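Local coordinates for protein (S)-2-haloacid dehalogenase 4A (PDB 2NO4) that catalyses the hydrolytic dehalogenation of short-chain (S)-2-haloalkanoic acids, giving (R)-2-hydroxyalkanoic acids with inversion of configuration, at residues 48-53 / 72-77; 76-81 / 92-97; 120-125 / 230-235. All blocks are in the same frame, centred on the assembly; numbering follows the deposited sequence.

Interaction 1: residues 48-53 / 72-77. With SO4 (sulfate ion), chain K.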
loop_
_atom_site.group_PDB
_atom_site.type_symbol
_atom_site.label_atom_id
_atom_site.label_comp_id
_atom_site.label_asym_id
_atom_site.label_seq_id
_atom_site.Cartn_x
_atom_site.Cartn_y
_atom_site.Cartn_z
ATOM N N MET B 48 -9.350 -0.694 -10.251
ATOM C CA MET B 48 -8.867 -0.074 -9.018
ATOM C C MET B 48 -8.188 -1.079 -8.070
ATOM O O MET B 48 -7.164 -0.772 -7.471
ATOM C CB MET B 48 -9.992 0.616 -8.281
ATOM C CG MET B 48 -10.636 1.764 -9.057
ATOM S SD MET B 48 -12.069 2.433 -8.103
ATOM C CE MET B 48 -11.196 2.818 -6.582
ATOM N N LEU B 49 -8.765 -2.261 -7.915
ATOM C CA LEU B 49 -8.151 -3.284 -7.039
ATOM C C LEU B 49 -6.835 -3.805 -7.602
ATOM O O LEU B 49 -5.887 -3.990 -6.830
ATOM C CB LEU B 49 -9.097 -4.459 -6.787
ATOM C CG LEU B 49 -8.619 -5.550 -5.813
ATOM C CD1 LEU B 49 -8.282 -5.049 -4.391
ATOM C CD2 LEU B 49 -9.732 -6.596 -5.746
ATOM N N TRP B 50 -6.793 -4.060 -8.916
ATOM C CA TRP B 50 -5.554 -4.488 -9.566
ATOM C C TRP B 50 -4.416 -3.498 -9.232
ATOM O O TRP B 50 -3.339 -3.886 -8.768
ATOM C CB TRP B 50 -5.765 -4.562 -11.071
ATOM C CG TRP B 50 -4.599 -5.094 -11.896
ATOM C CD1 TRP B 50 -3.436 -5.646 -11.460
ATOM C CD2 TRP B 50 -4.567 -5.126 -13.312
ATOM N NE1 TRP B 50 -2.654 -6.010 -12.549
ATOM C CE2 TRP B 50 -3.355 -5.731 -13.695
ATOM C CE3 TRP B 50 -5.482 -4.727 -14.306
ATOM C CZ2 TRP B 50 -2.999 -5.905 -15.043
ATOM C CZ3 TRP B 50 -5.128 -4.923 -15.670
ATOM C CH2 TRP B 50 -3.901 -5.517 -16.002
ATOM N N ARG B 51 -4.674 -2.219 -9.497
ATOM C CA ARG B 51 -3.703 -1.166 -9.258
ATOM C C ARG B 51 -3.279 -1.078 -7.775
ATOM O O ARG B 51 -2.091 -0.999 -7.476
ATOM C CB ARG B 51 -4.277 0.189 -9.774
ATOM C CG ARG B 51 -3.457 1.438 -9.367
ATOM C CD ARG B 51 -2.107 1.449 -10.034
ATOM N NE ARG B 51 -1.450 2.754 -9.930
ATOM C CZ ARG B 51 -0.175 2.974 -10.248
ATOM N NH1 ARG B 51 0.582 1.980 -10.672
ATOM N NH2 ARG B 51 0.349 4.191 -10.112
ATOM N N GLN B 52 -4.246 -1.085 -6.867
ATOM C CA GLN B 52 -3.990 -0.980 -5.437
ATOM C C GLN B 52 -3.119 -2.141 -4.929
ATOM O O GLN B 52 -2.178 -1.919 -4.146
ATOM C CB GLN B 52 -5.326 -0.924 -4.620
ATOM C CG GLN B 52 -5.112 -0.760 -3.041
ATOM C CD GLN B 52 -4.785 -2.093 -2.268
ATOM O OE1 GLN B 52 -5.343 -3.144 -2.597
ATOM N NE2 GLN B 52 -3.924 -2.021 -1.202
ATOM N N ARG B 53 -3.439 -3.365 -5.362
ATOM C CA ARG B 53 -2.697 -4.541 -4.900
ATOM C C ARG B 53 -1.290 -4.588 -5.520
ATOM O O ARG B 53 -0.353 -4.993 -4.851
ATOM C CB ARG B 53 -3.404 -5.868 -5.231
ATOM C CG ARG B 53 -4.395 -6.323 -4.188
ATOM C CD ARG B 53 -3.827 -6.249 -2.742
ATOM N NE ARG B 53 -4.583 -7.094 -1.804
ATOM C CZ ARG B 53 -5.709 -6.727 -1.171
ATOM N NH1 ARG B 53 -6.306 -7.572 -0.360
ATOM N NH2 ARG B 53 -6.273 -5.527 -1.367
ATOM N N GLN B 72 5.784 -9.692 -12.290
ATOM C CA GLN B 72 5.248 -10.763 -11.450
ATOM C C GLN B 72 4.193 -10.197 -10.499
ATOM O O GLN B 72 3.147 -10.786 -10.314
ATOM C CB GLN B 72 6.345 -11.480 -10.659
ATOM C CG GLN B 72 5.827 -12.693 -9.835
ATOM C CD GLN B 72 6.930 -13.421 -9.094
ATOM O OE1 GLN B 72 8.042 -13.553 -9.598
ATOM N NE2 GLN B 72 6.634 -13.883 -7.881
ATOM N N LEU B 73 4.487 -9.071 -9.876
ATOM C CA LEU B 73 3.514 -8.454 -8.976
ATOM C C LEU B 73 2.222 -8.009 -9.677
ATOM O O LEU B 73 1.131 -8.098 -9.085
ATOM C CB LEU B 73 4.119 -7.225 -8.275
ATOM C CG LEU B 73 5.422 -7.478 -7.506
ATOM C CD1 LEU B 73 5.763 -6.290 -6.609
ATOM C CD2 LEU B 73 5.488 -8.844 -6.772
ATOM N N THR B 74 2.365 -7.492 -10.899
ATOM C CA THR B 74 1.245 -7.082 -11.746
ATOM C C THR B 74 0.339 -8.297 -12.019
ATOM O O THR B 74 -0.874 -8.214 -11.903
ATOM C CB THR B 74 1.741 -6.400 -13.053
ATOM O OG1 THR B 74 2.571 -5.284 -12.691
ATOM C CG2 THR B 74 0.549 -5.902 -13.927
ATOM N N ASP B 75 0.961 -9.421 -12.370
ATOM C CA ASP B 75 0.297 -10.695 -12.617
ATOM C C ASP B 75 -0.446 -11.199 -11.354
ATOM O O ASP B 75 -1.643 -11.514 -11.403
ATOM C CB ASP B 75 1.366 -11.700 -13.127
ATOM C CG ASP B 75 0.766 -12.996 -13.653
ATOM O OD1 ASP B 75 0.349 -13.843 -12.848
ATOM O OD2 ASP B 75 0.709 -13.159 -14.886
ATOM N N GLU B 76 0.258 -11.252 -10.225
ATOM C CA GLU B 76 -0.318 -11.693 -8.958
ATOM C C GLU B 76 -1.512 -10.808 -8.527
ATOM O O GLU B 76 -2.525 -11.315 -8.075
ATOM C CB GLU B 76 0.752 -11.712 -7.863
ATOM C CG GLU B 76 1.801 -12.813 -8.113
ATOM C CD GLU B 76 3.013 -12.712 -7.190
ATOM O OE1 GLU B 76 3.203 -11.665 -6.523
ATOM O OE2 GLU B 76 3.814 -13.691 -7.176
ATOM N N ALA B 77 -1.350 -9.496 -8.678
ATOM C CA ALA B 77 -2.409 -8.518 -8.363
ATOM C C ALA B 77 -3.636 -8.695 -9.258
ATOM O O ALA B 77 -4.775 -8.587 -8.789
ATOM C CB ALA B 77 -1.842 -7.048 -8.440
HETATM S S SO4 K . 8.102 -15.166 -4.828
HETATM O O1 SO4 K . 8.560 -15.192 -6.193
HETATM O O2 SO4 K . 8.365 -16.450 -4.165
HETATM O O3 SO4 K . 8.799 -14.139 -4.082
HETATM O O4 SO4 K . 6.626 -14.944 -4.867
#

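Interaction 2: residues 76-81 / 92-97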
loop_
_atom_site.group_PDB
_atom_site.type_symbol
_atom_site.label_atom_id
_atom_site.label_comp_id
_atom_site.label_asym_id
_atom_site.label_seq_id
_atom_site.Cartn_x
_atom_site.Cartn_y
_atom_site.Cartn_z
ATOM N N GLU B 76 0.258 -11.252 -10.225
ATOM C CA GLU B 76 -0.318 -11.693 -8.958
ATOM C C GLU B 76 -1.512 -10.808 -8.527
ATOM O O GLU B 76 -2.525 -11.315 -8.075
ATOM C CB GLU B 76 0.752 -11.712 -7.863
ATOM C CG GLU B 76 1.801 -12.813 -8.113
ATOM C CD GLU B 76 3.013 -12.712 -7.190
ATOM O OE1 GLU B 76 3.203 -11.665 -6.523
ATOM O OE2 GLU B 76 3.814 -13.691 -7.176
ATOM N N ALA B 77 -1.350 -9.496 -8.678
ATOM C CA ALA B 77 -2.409 -8.518 -8.363
ATOM C C ALA B 77 -3.636 -8.695 -9.258
ATOM O O ALA B 77 -4.775 -8.587 -8.789
ATOM C CB ALA B 77 -1.842 -7.048 -8.440
ATOM N N LEU B 78 -3.414 -8.982 -10.545
ATOM C CA LEU B 78 -4.526 -9.166 -11.458
ATOM C C LEU B 78 -5.265 -10.457 -11.129
ATOM O O LEU B 78 -6.483 -10.480 -11.128
ATOM C CB LEU B 78 -4.082 -9.221 -12.911
ATOM C CG LEU B 78 -5.162 -9.481 -13.990
ATOM C CD1 LEU B 78 -6.277 -8.433 -13.959
ATOM C CD2 LEU B 78 -4.509 -9.576 -15.388
ATOM N N THR B 79 -4.509 -11.532 -10.898
ATOM C CA THR B 79 -5.075 -12.835 -10.542
ATOM C C THR B 79 -5.941 -12.696 -9.298
ATOM O O THR B 79 -7.062 -13.196 -9.253
ATOM C CB THR B 79 -3.925 -13.845 -10.337
ATOM O OG1 THR B 79 -3.326 -14.078 -11.618
ATOM C CG2 THR B 79 -4.442 -15.161 -9.758
ATOM N N PHE B 80 -5.404 -12.008 -8.288
ATOM C CA PHE B 80 -6.144 -11.712 -7.072
ATOM C C PHE B 80 -7.436 -10.918 -7.342
ATOM O O PHE B 80 -8.480 -11.239 -6.754
ATOM C CB PHE B 80 -5.269 -10.978 -6.052
ATOM C CG PHE B 80 -6.000 -10.608 -4.823
ATOM C CD1 PHE B 80 -6.212 -11.551 -3.811
ATOM C CD2 PHE B 80 -6.556 -9.317 -4.693
ATOM C CE1 PHE B 80 -6.937 -11.204 -2.648
ATOM C CE2 PHE B 80 -7.274 -8.971 -3.540
ATOM C CZ PHE B 80 -7.465 -9.916 -2.524
ATOM N N ALA B 81 -7.345 -9.882 -8.183
ATOM C CA ALA B 81 -8.494 -9.018 -8.478
ATOM C C ALA B 81 -9.569 -9.789 -9.260
ATOM O O ALA B 81 -10.767 -9.674 -8.971
ATOM C CB ALA B 81 -8.057 -7.669 -9.201
ATOM N N GLY B 92 -8.659 -16.484 -19.930
ATOM C CA GLY B 92 -8.696 -15.648 -21.145
ATOM C C GLY B 92 -8.556 -14.150 -20.862
ATOM O O GLY B 92 -7.799 -13.427 -21.523
ATOM N N LEU B 93 -9.290 -13.705 -19.849
ATOM C CA LEU B 93 -9.241 -12.337 -19.361
ATOM C C LEU B 93 -7.847 -11.944 -18.863
ATOM O O LEU B 93 -7.336 -10.873 -19.230
ATOM C CB LEU B 93 -10.292 -12.191 -18.244
ATOM C CG LEU B 93 -11.359 -11.123 -18.249
ATOM C CD1 LEU B 93 -11.808 -10.637 -19.649
ATOM C CD2 LEU B 93 -12.536 -11.600 -17.361
ATOM N N LYS B 94 -7.218 -12.818 -18.068
ATOM C CA LYS B 94 -5.850 -12.578 -17.583
ATOM C C LYS B 94 -4.856 -12.332 -18.729
ATOM O O LYS B 94 -4.104 -11.346 -18.702
ATOM C CB LYS B 94 -5.370 -13.713 -16.684
ATOM C CG LYS B 94 -4.075 -13.422 -15.967
ATOM C CD LYS B 94 -3.772 -14.528 -14.974
ATOM C CE LYS B 94 -2.329 -14.432 -14.559
ATOM N NZ LYS B 94 -1.970 -15.421 -13.496
ATOM N N ASP B 95 -4.861 -13.222 -19.719
ATOM C CA ASP B 95 -4.005 -13.077 -20.902
ATOM C C ASP B 95 -4.242 -11.751 -21.604
ATOM O O ASP B 95 -3.297 -11.039 -21.917
ATOM C CB ASP B 95 -4.239 -14.237 -21.890
ATOM C CG ASP B 95 -3.803 -15.609 -21.332
ATOM O OD1 ASP B 95 -3.001 -15.675 -20.362
ATOM O OD2 ASP B 95 -4.270 -16.652 -21.875
ATOM N N ARG B 96 -5.509 -11.429 -21.872
ATOM C CA ARG B 96 -5.902 -10.166 -22.513
ATOM C C ARG B 96 -5.461 -8.932 -21.734
ATOM O O ARG B 96 -4.939 -7.956 -22.298
ATOM C CB ARG B 96 -7.419 -10.101 -22.692
ATOM C CG ARG B 96 -7.930 -10.846 -23.925
ATOM C CD ARG B 96 -9.445 -10.621 -24.109
ATOM N NE ARG B 96 -9.691 -9.323 -24.749
ATOM C CZ ARG B 96 -9.991 -9.177 -26.041
ATOM N NH1 ARG B 96 -10.125 -10.250 -26.822
ATOM N NH2 ARG B 96 -10.175 -7.959 -26.551
ATOM N N LEU B 97 -5.677 -8.972 -20.428
ATOM C CA LEU B 97 -5.375 -7.796 -19.570
ATOM C C LEU B 97 -3.860 -7.585 -19.364
ATOM O O LEU B 97 -3.372 -6.453 -19.399
ATOM C CB LEU B 97 -6.162 -7.886 -18.262
ATOM C CG LEU B 97 -7.688 -7.641 -18.365
ATOM C CD1 LEU B 97 -8.353 -7.782 -16.995
ATOM C CD2 LEU B 97 -7.975 -6.273 -18.924
#

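Interaction 3: residues 120-125 / 230-235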
loop_
_atom_site.group_PDB
_atom_site.type_symbol
_atom_site.label_atom_id
_atom_site.label_comp_id
_atom_site.label_asym_id
_atom_site.label_seq_id
_atom_site.Cartn_x
_atom_site.Cartn_y
_atom_site.Cartn_z
ATOM N N ALA B 120 15.323 21.247 -25.246
ATOM C CA ALA B 120 15.882 22.265 -24.356
ATOM C C ALA B 120 17.221 21.835 -23.713
ATOM O O ALA B 120 17.779 22.565 -22.892
ATOM C CB ALA B 120 14.856 22.685 -23.299
ATOM N N GLY B 121 17.737 20.667 -24.097
ATOM C CA GLY B 121 18.997 20.161 -23.548
ATOM C C GLY B 121 19.005 19.480 -22.166
ATOM O O GLY B 121 20.075 19.267 -21.595
ATOM N N TYR B 122 17.835 19.130 -21.623
ATOM C CA TYR B 122 17.775 18.311 -20.402
ATOM C C TYR B 122 18.144 16.867 -20.652
ATOM O O TYR B 122 17.896 16.337 -21.722
ATOM C CB TYR B 122 16.359 18.298 -19.817
ATOM C CG TYR B 122 15.918 19.600 -19.248
ATOM C CD1 TYR B 122 15.047 20.446 -19.961
ATOM C CD2 TYR B 122 16.376 20.012 -18.002
ATOM C CE1 TYR B 122 14.616 21.642 -19.403
ATOM C CE2 TYR B 122 15.978 21.216 -17.448
ATOM C CZ TYR B 122 15.097 22.021 -18.146
ATOM O OH TYR B 122 14.718 23.206 -17.564
ATOM N N ILE B 123 18.704 16.216 -19.643
ATOM C CA ILE B 123 18.680 14.762 -19.601
ATOM C C ILE B 123 17.223 14.408 -19.297
ATOM O O ILE B 123 16.631 14.951 -18.356
ATOM C CB ILE B 123 19.643 14.176 -18.535
ATOM C CG1 ILE B 123 21.099 14.648 -18.766
ATOM C CG2 ILE B 123 19.563 12.617 -18.512
ATOM C CD1 ILE B 123 21.939 14.671 -17.468
ATOM N N VAL B 124 16.645 13.544 -20.122
ATOM C CA VAL B 124 15.280 13.096 -19.967
ATOM C C VAL B 124 15.341 11.603 -19.686
ATOM O O VAL B 124 15.777 10.810 -20.529
ATOM C CB VAL B 124 14.409 13.412 -21.222
ATOM C CG1 VAL B 124 12.937 12.917 -20.999
ATOM C CG2 VAL B 124 14.460 14.925 -21.571
ATOM N N ALA B 125 14.933 11.215 -18.478
ATOM C CA ALA B 125 15.047 9.812 -18.058
ATOM C C ALA B 125 13.736 9.347 -17.403
ATOM O O ALA B 125 12.945 10.171 -16.917
ATOM C CB ALA B 125 16.256 9.641 -17.077
ATOM N N PRO B 230 6.056 25.372 -20.055
ATOM C CA PRO B 230 6.346 26.700 -19.491
ATOM C C PRO B 230 7.146 26.662 -18.188
ATOM O O PRO B 230 7.888 27.623 -17.876
ATOM C CB PRO B 230 4.948 27.301 -19.239
ATOM C CG PRO B 230 3.967 26.151 -19.349
ATOM C CD PRO B 230 4.605 25.158 -20.266
ATOM N N LEU B 231 6.984 25.580 -17.418
ATOM C CA LEU B 231 7.734 25.425 -16.150
ATOM C C LEU B 231 9.222 25.217 -16.358
ATOM O O LEU B 231 10.034 25.649 -15.557
ATOM C CB LEU B 231 7.144 24.273 -15.333
ATOM C CG LEU B 231 7.635 24.053 -13.915
ATOM C CD1 LEU B 231 7.112 25.174 -13.051
ATOM C CD2 LEU B 231 7.144 22.694 -13.418
ATOM N N LEU B 232 9.591 24.563 -17.440
ATOM C CA LEU B 232 10.984 24.117 -17.598
ATOM C C LEU B 232 11.720 24.671 -18.814
ATOM O O LEU B 232 12.932 24.432 -18.955
ATOM C CB LEU B 232 11.063 22.578 -17.612
ATOM C CG LEU B 232 10.736 21.828 -16.287
ATOM C CD1 LEU B 232 10.360 20.385 -16.555
ATOM C CD2 LEU B 232 11.929 21.890 -15.296
ATOM N N ALA B 233 11.022 25.373 -19.711
ATOM C CA ALA B 233 11.678 25.850 -20.945
ATOM C C ALA B 233 12.860 26.759 -20.581
ATOM O O ALA B 233 12.765 27.547 -19.655
ATOM C CB ALA B 233 10.689 26.576 -21.824
ATOM N N LYS B 234 13.965 26.627 -21.312
ATOM C CA LYS B 234 15.182 27.401 -21.050
ATOM C C LYS B 234 15.345 28.595 -22.010
ATOM O O LYS B 234 14.765 28.615 -23.102
ATOM C CB LYS B 234 16.422 26.490 -21.080
ATOM C CG LYS B 234 16.446 25.466 -19.949
ATOM C CD LYS B 234 17.846 25.058 -19.536
ATOM C CE LYS B 234 17.848 24.549 -18.076
ATOM N NZ LYS B 234 19.191 24.274 -17.456
ATOM N N ASN B 235 16.107 29.604 -21.584
ATOM C CA ASN B 235 16.464 30.720 -22.468
ATOM C C ASN B 235 17.262 30.246 -23.690
ATOM O O ASN B 235 18.110 29.369 -23.549
ATOM C CB ASN B 235 17.242 31.790 -21.703
ATOM C CG ASN B 235 16.521 32.261 -20.477
ATOM O OD1 ASN B 235 15.306 32.164 -20.378
ATOM N ND2 ASN B 235 17.273 32.788 -19.527
#

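Interaction 1: residues 48-53 / 72-77
Trp50 NE1 donates a hydrogen bond to the backbone carbonyl of Thr74, with 2.9 Å between NE1 and Thr74 O. The bond joins two helices, 43-63 and 70-84, of the helical cap that covers the Rossmann-like core in this HAD-superfamily dehalogenase. Segments 48-53 and 72-77 are inclined at 138° between their N-to-C directions, and their axes come within 8.7 Å. The indole bond is bent: its N-H...O angle is 137°, and Thr74 O lies somewhat out of the ring plane. Trp50 holds CG anti to its amide nitrogen (chi1 -176°), which carries the pyrrole edge to helix 70-84. The Thr74 methyl CG2 packs beside this edge, 3.5 Å from Trp50 NE1. The small Ala77 lets the backbones come close. Its CB sits at the ring edge, 3.7 Å from Trp50 CD1, and also touches Trp50 O. Arg53 adds only its CB here; its guanidinium turns to Gln52 OE1 and to Glu212 of the second subunit. Helix 43-63 also carries Arg51, which binds the (S)-2-haloacid and whose CB points away from segment 72-77. Away from the interface, Gln72 NE2 bonds to Glu76 OE2 and to a sulfate ion, probably from the crystallisation liquor, which Arg61 and Gln66 also hold. The Gln72 NE2 to sulfate O1 bond is 2.9 Å long and almost straight.

Interaction 2: residues 76-81 / 92-97
Helices 76-81 and 92-97 run in roughly opposite directions, at 142°, with their axes 10.6 Å apart, so side chains rather than backbones bridge the gap. Leu78 and Leu97 form the apolar half. Their side chains cross at about a right angle, and Leu78 CD2 rests 3.7 Å from Leu97 CB. The other methyl, Leu78 CD1, meets Leu97 CD1. Leu78 CD2 also touches Lys94 CG, so the lysine stem lies against Leu78. Lys94 forms the polar half. It is extended throughout, with CG anti to the backbone N (chi1 -170°), and this full reach brings its ammonium to helix 76-81. There Lys94 NZ donates a hydrogen bond to Thr79 OG1, 2.7 Å away. The same NZ makes a salt bridge to Asp75, one turn earlier. Thr79 OG1 is in turn bonded to the carbonyl of Asp75, which fixes the hydroxyl for the lysine. The contact is a helical hairpin of the cap: helices 70-84 and 90-102 are joined by a short connection. Helix 43-63 packs against helix 70-84 as well, where its Trp50 touches Leu78, and the indole reaches on to Leu97 of helix 90-102.

Interaction 3: residues 120-125 / 230-235
Tyr122 OH donates a short hydrogen bond to the backbone carbonyl of Leu232, 2.6 Å from OH to Leu232 O. The donor lies in the carbonyl plane on a lone pair, with a C=O...OH angle of 135°. The acceptor also lies close to the plane of the phenol ring, at its edge. One bond therefore ties the buried tyrosine to the last turn of helix 228-232. Tyr122 CG stands anti to its own carbonyl carbon (chi1 -69°), a torsion that points the ring at the C-terminal segment. The loop before Tyr122 is set by Gly121. Its positive phi closes a Schellman motif at the end of helix 110-119 and turns the chain into strand 123-128. This strand belongs to the parallel sheet of the Rossmann-like HAD core, next to strand 16-19, whose Cys17 touches both Tyr122 and Leu232. The remaining contacts across the two segments are van der Waals. Leu232 CB lies 4.1 Å from Tyr122 CE1, and the two side chains cross obliquely. Leu117 of helix 110-119 packs against both. Lys234 brings its aliphatic stem at a slant to the phenol end: its CE is 3.4 Å from Tyr122 OH and 3.7 Å from Tyr122 CZ. Its CD approaches Ala120 O at 4.2 Å. The lysine is extended beyond CG, and outside the two segments its NZ is hydrogen-bonded to the carbonyl of Leu14.

From the N terminus, interaction 1 comes first and closes an 18-residue loop between helices 43-63 and 70-84. Interaction 2 starts where it ends, sharing Glu76 and Ala77, and closes a shorter loop to helix 90-102. The two are successive and do not nest. Their centres are 8 Å apart, and they touch through residues of all three helices. Together they tie three consecutive helices of the cap. Interaction 3 follows in series and spans 104 residues. It ties the start of strand 123-128 to the C-terminal tail, on the opposite side of the chain's centre. Its centre is about 34 Å from that of interaction 1.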